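Local coordinates for type III effector HopA1 (Pseudomonas syringae pv. tomato str. DC3000, PDB 4RSX), which is a type III effector, probably delivered into host plant cells by the bacterial secretion system, and is represented here by its C-terminal alpha/beta part, at residues H53-L58 / Q125-M130; Y97-K102 / G143-P148; R106-Q111 / Y161-V166. All blocks are in the same frame, centred on the assembly; numbering follows the deposited sequence.

Contact 1 (H53-L58 / Q125-M130); sequences HTLKAL and QLTRAM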
ATOM      1  N   HIS A  53      17.173  12.055  -6.809  1.00 25.48           N
ATOM      2  CA  HIS A  53      17.369  13.501  -6.870  1.00 29.51           C
ATOM      3  C   HIS A  53      16.064  14.272  -6.697  1.00 23.94           C
ATOM      4  O   HIS A  53      16.063  15.402  -6.203  1.00 26.53           O
ATOM      5  CB  HIS A  53      18.131  13.919  -8.140  1.00 29.24           C
ATOM      6  CG  HIS A  53      19.618  13.821  -7.987  1.00 45.71           C
ATOM      7  ND1 HIS A  53      20.382  14.849  -7.477  1.00 52.06           N
ATOM      8  CD2 HIS A  53      20.476  12.799  -8.234  1.00 47.83           C
ATOM      9  CE1 HIS A  53      21.650  14.472  -7.434  1.00 60.43           C
ATOM     10  NE2 HIS A  53      21.733  13.234  -7.886  1.00 54.34           N
ATOM     11  N   THR A  54      14.954  13.653  -7.082  1.00 18.04           N
ATOM     12  CA  THR A  54      13.653  14.300  -6.963  1.00 21.70           C
ATOM     13  C   THR A  54      13.206  14.295  -5.513  1.00 20.20           C
ATOM     14  O   THR A  54      12.658  15.284  -5.030  1.00 21.08           O
ATOM     15  CB  THR A  54      12.609  13.579  -7.812  1.00 22.90           C
ATOM     16  OG1 THR A  54      13.007  13.648  -9.185  1.00 26.97           O
ATOM     17  CG2 THR A  54      11.230  14.223  -7.642  1.00 21.67           C
ATOM     18  N   LEU A  55      13.435  13.169  -4.836  1.00 17.89           N
ATOM     19  CA  LEU A  55      13.174  13.069  -3.401  1.00 23.07           C
ATOM     20  C   LEU A  55      13.853  14.234  -2.673  1.00 24.26           C
ATOM     21  O   LEU A  55      13.202  14.963  -1.919  1.00 20.26           O
ATOM     22  CB  LEU A  55      13.669  11.730  -2.844  1.00 19.40           C
ATOM     23  CG  LEU A  55      12.926  10.439  -3.208  1.00 21.15           C
ATOM     24  CD1 LEU A  55      13.474   9.241  -2.422  1.00 20.01           C
ATOM     25  CD2 LEU A  55      11.423  10.582  -2.980  1.00 18.66           C
ATOM     26  N   LYS A  56      15.146  14.433  -2.938  1.00 20.22           N
ATOM     27  CA  LYS A  56      15.901  15.510  -2.293  1.00 20.83           C
ATOM     28  C   LYS A  56      15.371  16.882  -2.679  1.00 21.48           C
ATOM     29  O   LYS A  56      15.324  17.789  -1.851  1.00 23.43           O
ATOM     30  CB  LYS A  56      17.392  15.406  -2.619  1.00 20.53           C
ATOM     31  CG  LYS A  56      18.070  14.178  -2.021  1.00 24.10           C
ATOM     32  CD  LYS A  56      19.565  14.145  -2.341  1.00 31.33           C
ATOM     33  CE  LYS A  56      19.834  13.823  -3.803  1.00 29.32           C
ATOM     34  NZ  LYS A  56      21.288  13.659  -4.098  1.00 36.01           N
ATOM     35  N   ALA A  57      14.963  17.029  -3.937  1.00 23.15           N
ATOM     36  CA  ALA A  57      14.372  18.281  -4.413  1.00 23.11           C
ATOM     37  C   ALA A  57      12.997  18.554  -3.789  1.00 27.00           C
ATOM     38  O   ALA A  57      12.598  19.712  -3.618  1.00 25.88           O
ATOM     39  CB  ALA A  57      14.261  18.267  -5.924  1.00 20.79           C
ATOM     40  N   LEU A  58      12.268  17.490  -3.464  1.00 22.23           N
ATOM     41  CA  LEU A  58      10.921  17.630  -2.906  1.00 25.45           C
ATOM     42  C   LEU A  58      10.987  17.943  -1.409  1.00 22.76           C
ATOM     43  O   LEU A  58      10.190  18.727  -0.877  1.00 22.53           O
ATOM     44  CB  LEU A  58      10.116  16.346  -3.143  1.00 22.62           C
ATOM     45  CG  LEU A  58       9.575  16.200  -4.556  1.00 17.92           C
ATOM     46  CD1 LEU A  58       9.028  14.808  -4.785  1.00 17.15           C
ATOM     47  CD2 LEU A  58       8.509  17.255  -4.778  1.00 19.41           C
ATOM     48  N   GLN A 125       7.371  10.878 -11.523  1.00 18.04           N
ATOM     49  CA  GLN A 125       6.186  11.696 -11.756  1.00 22.13           C
ATOM     50  C   GLN A 125       5.110  11.430 -10.707  1.00 16.99           C
ATOM     51  O   GLN A 125       4.503  12.369 -10.184  1.00 16.14           O
ATOM     52  CB  GLN A 125       5.612  11.435 -13.155  1.00 20.74           C
ATOM     53  CG  GLN A 125       6.316  12.161 -14.281  1.00 31.39           C
ATOM     54  CD  GLN A 125       5.440  12.293 -15.522  1.00 32.85           C
ATOM     55  OE1 GLN A 125       5.842  11.919 -16.624  1.00 43.85           O
ATOM     56  NE2 GLN A 125       4.245  12.845 -15.347  1.00 28.96           N
ATOM     57  N   LEU A 126       4.853  10.157 -10.413  1.00 13.26           N
ATOM     58  CA  LEU A 126       3.843   9.826  -9.405  1.00 13.88           C
ATOM     59  C   LEU A 126       4.229  10.421  -8.057  1.00 15.89           C
ATOM     60  O   LEU A 126       3.379  10.988  -7.352  1.00 14.84           O
ATOM     61  CB  LEU A 126       3.669   8.311  -9.276  1.00 12.64           C
ATOM     62  CG  LEU A 126       2.749   7.829  -8.149  1.00  9.02           C
ATOM     63  CD1 LEU A 126       1.368   8.421  -8.322  1.00 11.34           C
ATOM     64  CD2 LEU A 126       2.664   6.315  -8.139  1.00  6.54           C
ATOM     65  N   THR A 127       5.516  10.315  -7.714  1.00 13.80           N
ATOM     66  CA  THR A 127       5.980  10.768  -6.404  1.00 15.84           C
ATOM     67  C   THR A 127       5.743  12.272  -6.253  1.00 16.63           C
ATOM     68  O   THR A 127       5.297  12.740  -5.201  1.00 13.69           O
ATOM     69  CB  THR A 127       7.461  10.410  -6.176  1.00 16.40           C
ATOM     70  OG1 THR A 127       7.588   8.984  -6.144  1.00 18.28           O
ATOM     71  CG2 THR A 127       7.959  10.969  -4.848  1.00 13.00           C
ATOM     72  N   ARG A 128       6.014  13.013  -7.323  1.00 14.11           N
ATOM     73  CA  ARG A 128       5.747  14.445  -7.366  1.00 16.71           C
ATOM     74  C   ARG A 128       4.271  14.737  -7.141  1.00 17.35           C
ATOM     75  O   ARG A 128       3.918  15.625  -6.367  1.00 16.35           O
ATOM     76  CB  ARG A 128       6.160  15.015  -8.730  1.00 17.50           C
ATOM     77  CG  ARG A 128       7.661  14.989  -9.005  1.00 24.64           C
ATOM     78  CD  ARG A 128       8.013  15.904 -10.188  1.00 29.51           C
ATOM     79  NE  ARG A 128       9.370  15.658 -10.670  1.00 40.47           N
ATOM     80  CZ  ARG A 128      10.409  16.456 -10.427  1.00 50.06           C
ATOM     81  NH1 ARG A 128      10.244  17.568  -9.713  1.00 39.24           N
ATOM     82  NH2 ARG A 128      11.613  16.145 -10.906  1.00 48.58           N
ATOM     83  N   ALA A 129       3.411  14.007  -7.848  1.00 10.85           N
ATOM     84  CA  ALA A 129       1.975  14.179  -7.694  1.00 13.15           C
ATOM     85  C   ALA A 129       1.528  13.837  -6.270  1.00 13.28           C
ATOM     86  O   ALA A 129       0.642  14.493  -5.721  1.00 11.86           O
ATOM     87  CB  ALA A 129       1.225  13.337  -8.715  1.00 11.11           C
ATOM     88  N   MET A 130       2.130  12.808  -5.673  1.00 15.04           N
ATOM     89  CA  MET A 130       1.779  12.423  -4.304  1.00 15.41           C
ATOM     90  C   MET A 130       2.139  13.535  -3.325  1.00 13.85           C
ATOM     91  O   MET A 130       1.349  13.870  -2.442  1.00 14.44           O
ATOM     92  CB  MET A 130       2.466  11.109  -3.906  1.00 11.19           C
ATOM     93  CG  MET A 130       1.862   9.888  -4.592  1.00 12.94           C
ATOM     94  SD  MET A 130       2.851   8.395  -4.337  1.00 13.12           S
ATOM     95  CE  MET A 130       2.553   8.148  -2.583  1.00  9.15           C
TER
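Thr54 lays its methyl group over the guanidinium of Arg128, the two side chains crossing at about a right angle. Thr54 CG2 sits 3.6 Å above the Arg128 guanidinium plane, over its centre, and 3.7 Å from Arg128 CZ. It is put there by the first torsion of Thr54 (chi1 -62°), which sets OG1 beside the backbone N and CG2 anti to it. Thr54 OG1 does approach Arg128 NH2, at 3.3 Å, but the angle is too poor for a hydrogen bond; the hydroxyl is bonded to the carbonyl O of Glu50, one turn earlier. Arg128 reaches across with its chain extended from CG to NE. Helices 45-58 and 123-136 pack here as a nearly parallel pair on one face of the antiparallel sheet, their local axes 10.4 Å apart at an angle of 16°. Toward that sheet the contact becomes apolar. Thr127 CG2 meets Leu55 CD2 and Leu58 CD1, each at 4.0 Å, Leu55 at about a right angle to the threonine and Leu58 more obliquely. Thr127 OG1 is bonded to the carbonyl O of Ala123 in its own helix, and the methyl is the part that meets the leucines. Leu58 CD1 also lies 4.2 Å from Arg128 CA.

Contact 2 (Y97-K102 / G143-P148); sequences YRIIPK and GKVIGP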
ATOM      1  N   TYR A  97      10.697   5.178   1.405  1.00 13.24           N
ATOM      2  CA  TYR A  97      10.726   6.562   1.858  1.00 13.30           C
ATOM      3  C   TYR A  97       9.304   7.009   2.182  1.00 13.04           C
ATOM      4  O   TYR A  97       8.350   6.624   1.502  1.00 12.31           O
ATOM      5  CB  TYR A  97      11.309   7.461   0.772  1.00 13.95           C
ATOM      6  CG  TYR A  97      12.752   7.162   0.437  1.00 14.12           C
ATOM      7  CD1 TYR A  97      13.772   7.923   0.978  1.00 17.00           C
ATOM      8  CD2 TYR A  97      13.093   6.127  -0.426  1.00 14.90           C
ATOM      9  CE1 TYR A  97      15.102   7.672   0.675  1.00 18.54           C
ATOM     10  CE2 TYR A  97      14.423   5.852  -0.730  1.00 15.13           C
ATOM     11  CZ  TYR A  97      15.422   6.636  -0.171  1.00 20.26           C
ATOM     12  OH  TYR A  97      16.747   6.399  -0.452  1.00 17.08           O
ATOM     13  N   ARG A  98       9.140   7.811   3.222  1.00 16.82           N
ATOM     14  CA  ARG A  98       7.826   8.389   3.444  1.00 18.59           C
ATOM     15  C   ARG A  98       7.835   9.840   3.050  1.00 18.41           C
ATOM     16  O   ARG A  98       8.862  10.522   3.143  1.00 18.69           O
ATOM     17  CB  ARG A  98       7.311   8.202   4.877  1.00 20.65           C
ATOM     18  CG  ARG A  98       8.293   8.553   5.963  1.00 32.78           C
ATOM     19  CD  ARG A  98       7.630   8.434   7.335  1.00 40.21           C
ATOM     20  NE  ARG A  98       6.955   7.150   7.523  1.00 41.73           N
ATOM     21  CZ  ARG A  98       6.017   6.932   8.442  1.00 40.08           C
ATOM     22  NH1 ARG A  98       5.646   7.917   9.248  1.00 35.67           N
ATOM     23  NH2 ARG A  98       5.450   5.736   8.554  1.00 36.31           N
ATOM     24  N   ILE A  99       6.685  10.283   2.562  1.00 13.87           N
ATOM     25  CA  ILE A  99       6.455  11.663   2.198  1.00 13.58           C
ATOM     26  C   ILE A  99       5.474  12.209   3.218  1.00 14.91           C
ATOM     27  O   ILE A  99       4.342  11.730   3.304  1.00 13.74           O
ATOM     28  CB  ILE A  99       5.784  11.718   0.833  1.00 14.17           C
ATOM     29  CG1 ILE A  99       6.612  10.924  -0.185  1.00 15.36           C
ATOM     30  CG2 ILE A  99       5.561  13.163   0.399  1.00 12.23           C
ATOM     31  CD1 ILE A  99       5.849  10.610  -1.485  1.00 13.64           C
ATOM     32  N   ILE A 100       5.897  13.200   3.994  1.00 17.55           N
ATOM     33  CA  ILE A 100       5.078  13.706   5.090  1.00 19.18           C
ATOM     34  C   ILE A 100       4.883  15.215   4.991  1.00 21.00           C
ATOM     35  O   ILE A 100       5.752  15.929   4.472  1.00 22.12           O
ATOM     36  CB  ILE A 100       5.709  13.382   6.467  1.00 22.67           C
ATOM     37  CG1 ILE A 100       6.939  14.254   6.710  1.00 23.40           C
ATOM     38  CG2 ILE A 100       6.095  11.914   6.551  1.00 24.45           C
ATOM     39  CD1 ILE A 100       7.698  13.865   7.954  1.00 30.14           C
ATOM     40  N   PRO A 101       3.735  15.707   5.488  1.00 17.38           N
ATOM     41  CA  PRO A 101       3.572  17.164   5.573  1.00 19.40           C
ATOM     42  C   PRO A 101       4.484  17.672   6.671  1.00 22.19           C
ATOM     43  O   PRO A 101       4.738  16.930   7.642  1.00 18.82           O
ATOM     44  CB  PRO A 101       2.113  17.336   5.997  1.00 13.39           C
ATOM     45  CG  PRO A 101       1.807  16.056   6.796  1.00 18.59           C
ATOM     46  CD  PRO A 101       2.595  14.972   6.071  1.00 14.25           C
ATOM     47  N   LYS A 102       4.974  18.901   6.506  1.00 26.86           N
ATOM     48  CA  LYS A 102       5.816  19.575   7.491  1.00 29.41           C
ATOM     49  C   LYS A 102       5.176  19.545   8.882  1.00 25.72           C
ATOM     50  O   LYS A 102       5.833  19.247   9.886  1.00 25.80           O
ATOM     51  CB  LYS A 102       6.050  21.020   7.026  1.00 33.16           C
ATOM     52  CG  LYS A 102       6.890  21.899   7.945  1.00 36.07           C
ATOM     53  CD  LYS A 102       7.038  23.290   7.320  1.00 47.48           C
ATOM     54  CE  LYS A 102       7.570  24.324   8.310  1.00 51.85           C
ATOM     55  NZ  LYS A 102       7.308  25.719   7.831  1.00 52.29           N
ATOM     56  N   GLY A 143       2.448   9.570   2.816  1.00  8.83           N
ATOM     57  CA  GLY A 143       2.545   8.617   1.736  1.00 11.64           C
ATOM     58  C   GLY A 143       3.823   7.834   1.887  1.00 11.48           C
ATOM     59  O   GLY A 143       4.696   8.223   2.663  1.00 11.98           O
ATOM     60  N   LYS A 144       3.946   6.721   1.170  1.00 13.80           N
ATOM     61  CA  LYS A 144       5.257   6.088   1.090  1.00 13.69           C
ATOM     62  C   LYS A 144       5.533   5.575  -0.314  1.00 14.87           C
ATOM     63  O   LYS A 144       4.618   5.149  -1.034  1.00 13.25           O
ATOM     64  CB  LYS A 144       5.436   4.976   2.149  1.00 15.11           C
ATOM     65  CG  LYS A 144       4.984   3.600   1.699  1.00 15.09           C
ATOM     66  CD  LYS A 144       5.165   2.493   2.764  1.00 17.61           C
ATOM     67  CE  LYS A 144       4.417   1.212   2.284  1.00 17.38           C
ATOM     68  NZ  LYS A 144       4.453   0.043   3.246  1.00 24.02           N
ATOM     69  N   VAL A 145       6.799   5.640  -0.707  1.00 15.19           N
ATOM     70  CA  VAL A 145       7.226   5.062  -1.974  1.00 17.17           C
ATOM     71  C   VAL A 145       8.446   4.180  -1.735  1.00 17.74           C
ATOM     72  O   VAL A 145       9.329   4.528  -0.939  1.00 16.52           O
ATOM     73  CB  VAL A 145       7.517   6.159  -3.037  1.00 16.77           C
ATOM     74  CG1 VAL A 145       6.222   6.867  -3.431  1.00 18.19           C
ATOM     75  CG2 VAL A 145       8.517   7.180  -2.499  1.00 13.74           C
ATOM     76  N   ILE A 146       8.466   3.023  -2.394  1.00 15.47           N
ATOM     77  CA  ILE A 146       9.598   2.104  -2.332  1.00 17.32           C
ATOM     78  C   ILE A 146      10.764   2.690  -3.146  1.00 19.73           C
ATOM     79  O   ILE A 146      10.540   3.449  -4.101  1.00 14.42           O
ATOM     80  CB  ILE A 146       9.197   0.729  -2.910  1.00 20.33           C
ATOM     81  CG1 ILE A 146      10.248  -0.344  -2.636  1.00 23.30           C
ATOM     82  CG2 ILE A 146       9.002   0.817  -4.402  1.00 16.52           C
ATOM     83  CD1 ILE A 146      10.528  -0.585  -1.189  1.00 21.36           C
ATOM     84  N   GLY A 147      11.996   2.362  -2.755  1.00 15.16           N
ATOM     85  CA  GLY A 147      13.166   2.760  -3.520  1.00 15.94           C
ATOM     86  C   GLY A 147      13.075   2.372  -4.993  1.00 15.26           C
ATOM     87  O   GLY A 147      12.478   1.342  -5.334  1.00 15.25           O
ATOM     88  N   PRO A 148      13.690   3.187  -5.871  1.00 14.01           N
ATOM     89  CA  PRO A 148      13.588   3.069  -7.335  1.00 18.44           C
ATOM     90  C   PRO A 148      14.046   1.733  -7.910  1.00 16.83           C
ATOM     91  O   PRO A 148      13.552   1.332  -8.970  1.00 18.29           O
ATOM     92  CB  PRO A 148      14.498   4.196  -7.850  1.00 19.98           C
ATOM     93  CG  PRO A 148      15.431   4.502  -6.704  1.00 16.06           C
ATOM     94  CD  PRO A 148      14.585   4.291  -5.475  1.00 18.03           C
TER
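Tyr97 turns the edge of its ring to Val145 O and to Gly147 CA, in the loop that follows the strand, both near the ring plane; Tyr97 CE2 is 4.4 Å from Gly147 CA. The ring is directed by chi1 -64°, which puts CG beside the backbone N, anti to the carbonyl carbon. Tyr97 CB lies 4.3 Å from Val145 CG2. The phenol oxygen is held elsewhere, by a hydrogen bond with the carbonyl O of Ala92. On the same face, Ile99 CD1 meets Val145 CG1 at 4.2 Å. Strands 96-101 and 140-146 are antiparallel neighbours in the seven-stranded sheet, and this apolar face is covered by two helices: Tyr97 touches Leu55 of helix 45-58, and Val145 touches Met130 of helix 123-136. Two hydrogen-bonded pairs, Tyr97 with Val145 and Ile99 with Gly143, flank the non-hydrogen-bonded pair Arg98 with Lys144. The bond from Tyr97 N to Val145 O is 2.8 Å long and almost straight, at 177°. Val145 N returns a bond to Tyr97 O, and Ile99 and Gly143 exchange N-H...O bonds in both directions, so each pair is doubly bonded. Between the pairs, Lys144 CA approaches Tyr97 O and Arg98 CA approaches Gly143 O, each as a CA-H...O contact of 3.2 Å. Arg98 and Lys144 project from the other face, Arg98 NE bonding Gln69 OE1 and Lys144 NZ forming a salt bridge with Asp156.

Contact 3 (R106-Q111 / Y161-V166); sequences REDKNQ and YINGDV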
ATOM      1  N   ARG A 106      -2.488  13.972  12.818  1.00 22.74           N
ATOM      2  CA  ARG A 106      -2.862  12.809  13.640  1.00 24.00           C
ATOM      3  C   ARG A 106      -3.520  11.738  12.768  1.00 23.00           C
ATOM      4  O   ARG A 106      -4.302  12.063  11.859  1.00 19.27           O
ATOM      5  CB  ARG A 106      -3.808  13.231  14.788  1.00 29.22           C
ATOM      6  CG  ARG A 106      -4.334  12.085  15.669  1.00 31.60           C
ATOM      7  CD  ARG A 106      -5.517  12.521  16.560  1.00 40.17           C
ATOM      8  NE  ARG A 106      -6.358  11.388  16.987  1.00 54.41           N
ATOM      9  CZ  ARG A 106      -7.587  11.121  16.524  1.00 56.80           C
ATOM     10  NH1 ARG A 106      -8.160  11.907  15.613  1.00 51.16           N
ATOM     11  NH2 ARG A 106      -8.260  10.065  16.980  1.00 49.97           N
ATOM     12  N   GLU A 107      -3.187  10.472  13.020  1.00 18.41           N
ATOM     13  CA  GLU A 107      -3.798   9.348  12.293  1.00 20.43           C
ATOM     14  C   GLU A 107      -5.040   8.839  13.016  1.00 19.10           C
ATOM     15  O   GLU A 107      -5.004   8.640  14.235  1.00 21.03           O
ATOM     16  CB  GLU A 107      -2.815   8.176  12.171  1.00 19.31           C
ATOM     17  CG  GLU A 107      -1.559   8.439  11.333  1.00 26.46           C
ATOM     18  CD  GLU A 107      -0.603   7.236  11.341  1.00 40.04           C
ATOM     19  OE1 GLU A 107      -0.984   6.184  11.901  1.00 42.49           O
ATOM     20  OE2 GLU A 107       0.522   7.331  10.794  1.00 42.59           O
ATOM     21  N   ASP A 108      -6.128   8.604  12.283  1.00 16.02           N
ATOM     22  CA  ASP A 108      -7.254   7.884  12.876  1.00 15.71           C
ATOM     23  C   ASP A 108      -6.809   6.456  13.177  1.00 17.28           C
ATOM     24  O   ASP A 108      -5.918   5.918  12.501  1.00 16.01           O
ATOM     25  CB  ASP A 108      -8.432   7.806  11.910  1.00 14.58           C
ATOM     26  CG  ASP A 108      -9.066   9.156  11.632  1.00 20.41           C
ATOM     27  OD1 ASP A 108      -8.845  10.115  12.406  1.00 19.05           O
ATOM     28  OD2 ASP A 108      -9.803   9.245  10.623  1.00 18.92           O
ATOM     29  N   LYS A 109      -7.441   5.824  14.161  1.00 10.48           N
ATOM     30  CA  LYS A 109      -7.174   4.422  14.426  1.00 15.24           C
ATOM     31  C   LYS A 109      -7.622   3.545  13.261  1.00 14.52           C
ATOM     32  O   LYS A 109      -7.084   2.468  13.054  1.00 15.59           O
ATOM     33  CB  LYS A 109      -7.870   3.994  15.716  1.00 19.66           C
ATOM     34  CG  LYS A 109      -7.603   4.958  16.861  1.00 22.75           C
ATOM     35  CD  LYS A 109      -6.913   4.287  18.036  1.00 35.05           C
ATOM     36  CE  LYS A 109      -7.829   4.258  19.275  1.00 41.76           C
ATOM     37  NZ  LYS A 109      -8.272   5.618  19.726  1.00 36.52           N
ATOM     38  N   ASN A 110      -8.616   4.008  12.509  1.00 16.31           N
ATOM     39  CA  ASN A 110      -9.038   3.325  11.292  1.00 18.49           C
ATOM     40  C   ASN A 110      -8.717   4.144  10.054  1.00 15.96           C
ATOM     41  O   ASN A 110      -9.302   5.205   9.845  1.00 21.70           O
ATOM     42  CB  ASN A 110     -10.541   3.089  11.314  1.00 23.16           C
ATOM     43  CG  ASN A 110     -10.982   2.299  12.510  1.00 23.42           C
ATOM     44  OD1 ASN A 110     -10.245   1.452  13.026  1.00 23.88           O
ATOM     45  ND2 ASN A 110     -12.195   2.578  12.972  1.00 28.64           N
ATOM     46  N   GLN A 111      -7.811   3.659   9.219  1.00 14.91           N
ATOM     47  CA  GLN A 111      -7.420   4.432   8.052  1.00 15.74           C
ATOM     48  C   GLN A 111      -7.731   3.715   6.761  1.00 14.31           C
ATOM     49  O   GLN A 111      -7.770   2.484   6.719  1.00 17.02           O
ATOM     50  CB  GLN A 111      -5.923   4.761   8.096  1.00 11.10           C
ATOM     51  CG  GLN A 111      -5.563   6.013   8.891  1.00 15.21           C
ATOM     52  CD  GLN A 111      -4.168   6.524   8.535  1.00 16.63           C
ATOM     53  OE1 GLN A 111      -3.250   5.733   8.306  1.00 17.44           O
ATOM     54  NE2 GLN A 111      -4.014   7.845   8.457  1.00 13.90           N
ATOM     55  N   TYR A 161      -1.826   7.150   2.859  1.00 11.93           N
ATOM     56  CA  TYR A 161      -2.547   6.784   4.082  1.00 12.10           C
ATOM     57  C   TYR A 161      -3.529   7.887   4.412  1.00 14.21           C
ATOM     58  O   TYR A 161      -3.139   9.050   4.584  1.00 12.45           O
ATOM     59  CB  TYR A 161      -1.578   6.539   5.241  1.00 10.76           C
ATOM     60  CG  TYR A 161      -0.623   5.423   4.937  1.00 13.08           C
ATOM     61  CD1 TYR A 161      -0.870   4.135   5.376  1.00 15.13           C
ATOM     62  CD2 TYR A 161       0.511   5.645   4.157  1.00 14.22           C
ATOM     63  CE1 TYR A 161      -0.003   3.093   5.069  1.00 16.21           C
ATOM     64  CE2 TYR A 161       1.376   4.625   3.851  1.00 13.62           C
ATOM     65  CZ  TYR A 161       1.116   3.348   4.311  1.00 15.73           C
ATOM     66  OH  TYR A 161       1.980   2.323   4.005  1.00 17.95           O
ATOM     67  N   ILE A 162      -4.802   7.506   4.494  1.00 12.49           N
ATOM     68  CA  ILE A 162      -5.913   8.453   4.451  1.00 11.61           C
ATOM     69  C   ILE A 162      -6.852   8.347   5.656  1.00 14.89           C
ATOM     70  O   ILE A 162      -7.330   7.254   5.988  1.00 14.15           O
ATOM     71  CB  ILE A 162      -6.756   8.219   3.185  1.00 13.48           C
ATOM     72  CG1 ILE A 162      -5.884   8.366   1.932  1.00 12.62           C
ATOM     73  CG2 ILE A 162      -7.938   9.179   3.132  1.00 15.37           C
ATOM     74  CD1 ILE A 162      -6.567   7.902   0.647  1.00 12.63           C
ATOM     75  N   ASN A 163      -7.120   9.474   6.309  1.00 10.56           N
ATOM     76  CA  ASN A 163      -8.176   9.508   7.315  1.00 12.82           C
ATOM     77  C   ASN A 163      -9.492   9.700   6.574  1.00 14.01           C
ATOM     78  O   ASN A 163      -9.813  10.811   6.168  1.00 14.64           O
ATOM     79  CB  ASN A 163      -7.953  10.660   8.298  1.00 11.65           C
ATOM     80  CG  ASN A 163      -6.742  10.449   9.177  1.00 14.06           C
ATOM     81  OD1 ASN A 163      -6.346   9.306   9.448  1.00 12.35           O
ATOM     82  ND2 ASN A 163      -6.150  11.549   9.646  1.00 12.48           N
ATOM     83  N   GLY A 164     -10.238   8.625   6.350  1.00 16.98           N
ATOM     84  CA  GLY A 164     -11.432   8.734   5.533  1.00 15.81           C
ATOM     85  C   GLY A 164     -11.845   7.391   4.972  1.00 19.52           C
ATOM     86  O   GLY A 164     -11.139   6.396   5.173  1.00 16.35           O
ATOM     87  N   ASP A 165     -12.976   7.367   4.265  1.00 16.85           N
ATOM     88  CA  ASP A 165     -13.565   6.124   3.772  1.00 19.01           C
ATOM     89  C   ASP A 165     -13.302   5.944   2.282  1.00 17.77           C
ATOM     90  O   ASP A 165     -12.540   6.714   1.679  1.00 18.19           O
ATOM     91  CB  ASP A 165     -15.073   6.139   4.004  1.00 20.07           C
ATOM     92  CG  ASP A 165     -15.732   7.408   3.457  1.00 24.36           C
ATOM     93  OD1 ASP A 165     -15.201   8.019   2.500  1.00 23.50           O
ATOM     94  OD2 ASP A 165     -16.787   7.808   3.985  1.00 33.24           O
ATOM     95  N   VAL A 166     -13.972   4.963   1.681  1.00 14.41           N
ATOM     96  CA  VAL A 166     -13.720   4.620   0.290  1.00 13.52           C
ATOM     97  C   VAL A 166     -14.082   5.771  -0.662  1.00 16.70           C
ATOM     98  O   VAL A 166     -13.347   6.039  -1.626  1.00 14.70           O
ATOM     99  CB  VAL A 166     -14.390   3.274  -0.099  1.00 19.26           C
ATOM    100  CG1 VAL A 166     -15.907   3.399  -0.107  1.00 17.63           C
ATOM    101  CG2 VAL A 166     -13.872   2.780  -1.443  1.00 13.59           C
TER
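Asn163 holds CG beside its backbone N (chi1 -68°), while Gln111, with CG likewise beside N, runs extended beyond CG and brings its amide to the asparagine. Asn163 OD1 accepts two hydrogen bonds, from Asp108 N and Gln111 NE2, both 2.9 Å long. The two donors reach it from opposite faces of the amide plane, each a little under 50° out of it. The Asn163 amide donates from ND2 to Arg106 O at 2.9 Å, a bond lying in the carbonyl plane. Three bonds therefore fix the rotation of this amide. The Asp108 carboxylate stacks on it with planes 23° apart, Asp108 OD2 coming within 3.3 Å of Asn163 CB. Gln111 NE2 is also bonded to Thr141 OG1, which links the contact to strand 140-146, and Gln111 OE1 rests 3.6 Å from Tyr161 CB. The side chains of Gln111 and Tyr161 cross at about a right angle, and the Tyr161 ring stacks on His142 of the same neighbouring strand. The arrangement is that of a side-chain amide bonded to loop backbone: Asn163, in segment 161-166, pins the loop leading into strand 111-116, the antiparallel neighbour of strand 158-162.

How the contacts relate
From the N terminus, helix 45-58 comes first, and contact 1 closes the loop from it to helix 123-136. Contact 2 begins inside that loop, at strand 96-101, and ends beyond it, at strand 140-146; contact 3 runs from the loop after strand 96-101 to segment 161-166, on strand 158-162. Every pair of contacts therefore crosses, and none nests. Contacts 1 and 2 have centres about 9 Å apart and join helix layer to sheet: Leu55 CD1 lies 3.6 Å from Tyr97 CG, and Met130 SD 3.8 Å from Val145 CG1. Contacts 2 and 3 share the sheet through neighbouring strands 140-146 and 158-162, where Lys144 CE approaches Tyr161 OH. Contacts 1 and 3 do not touch.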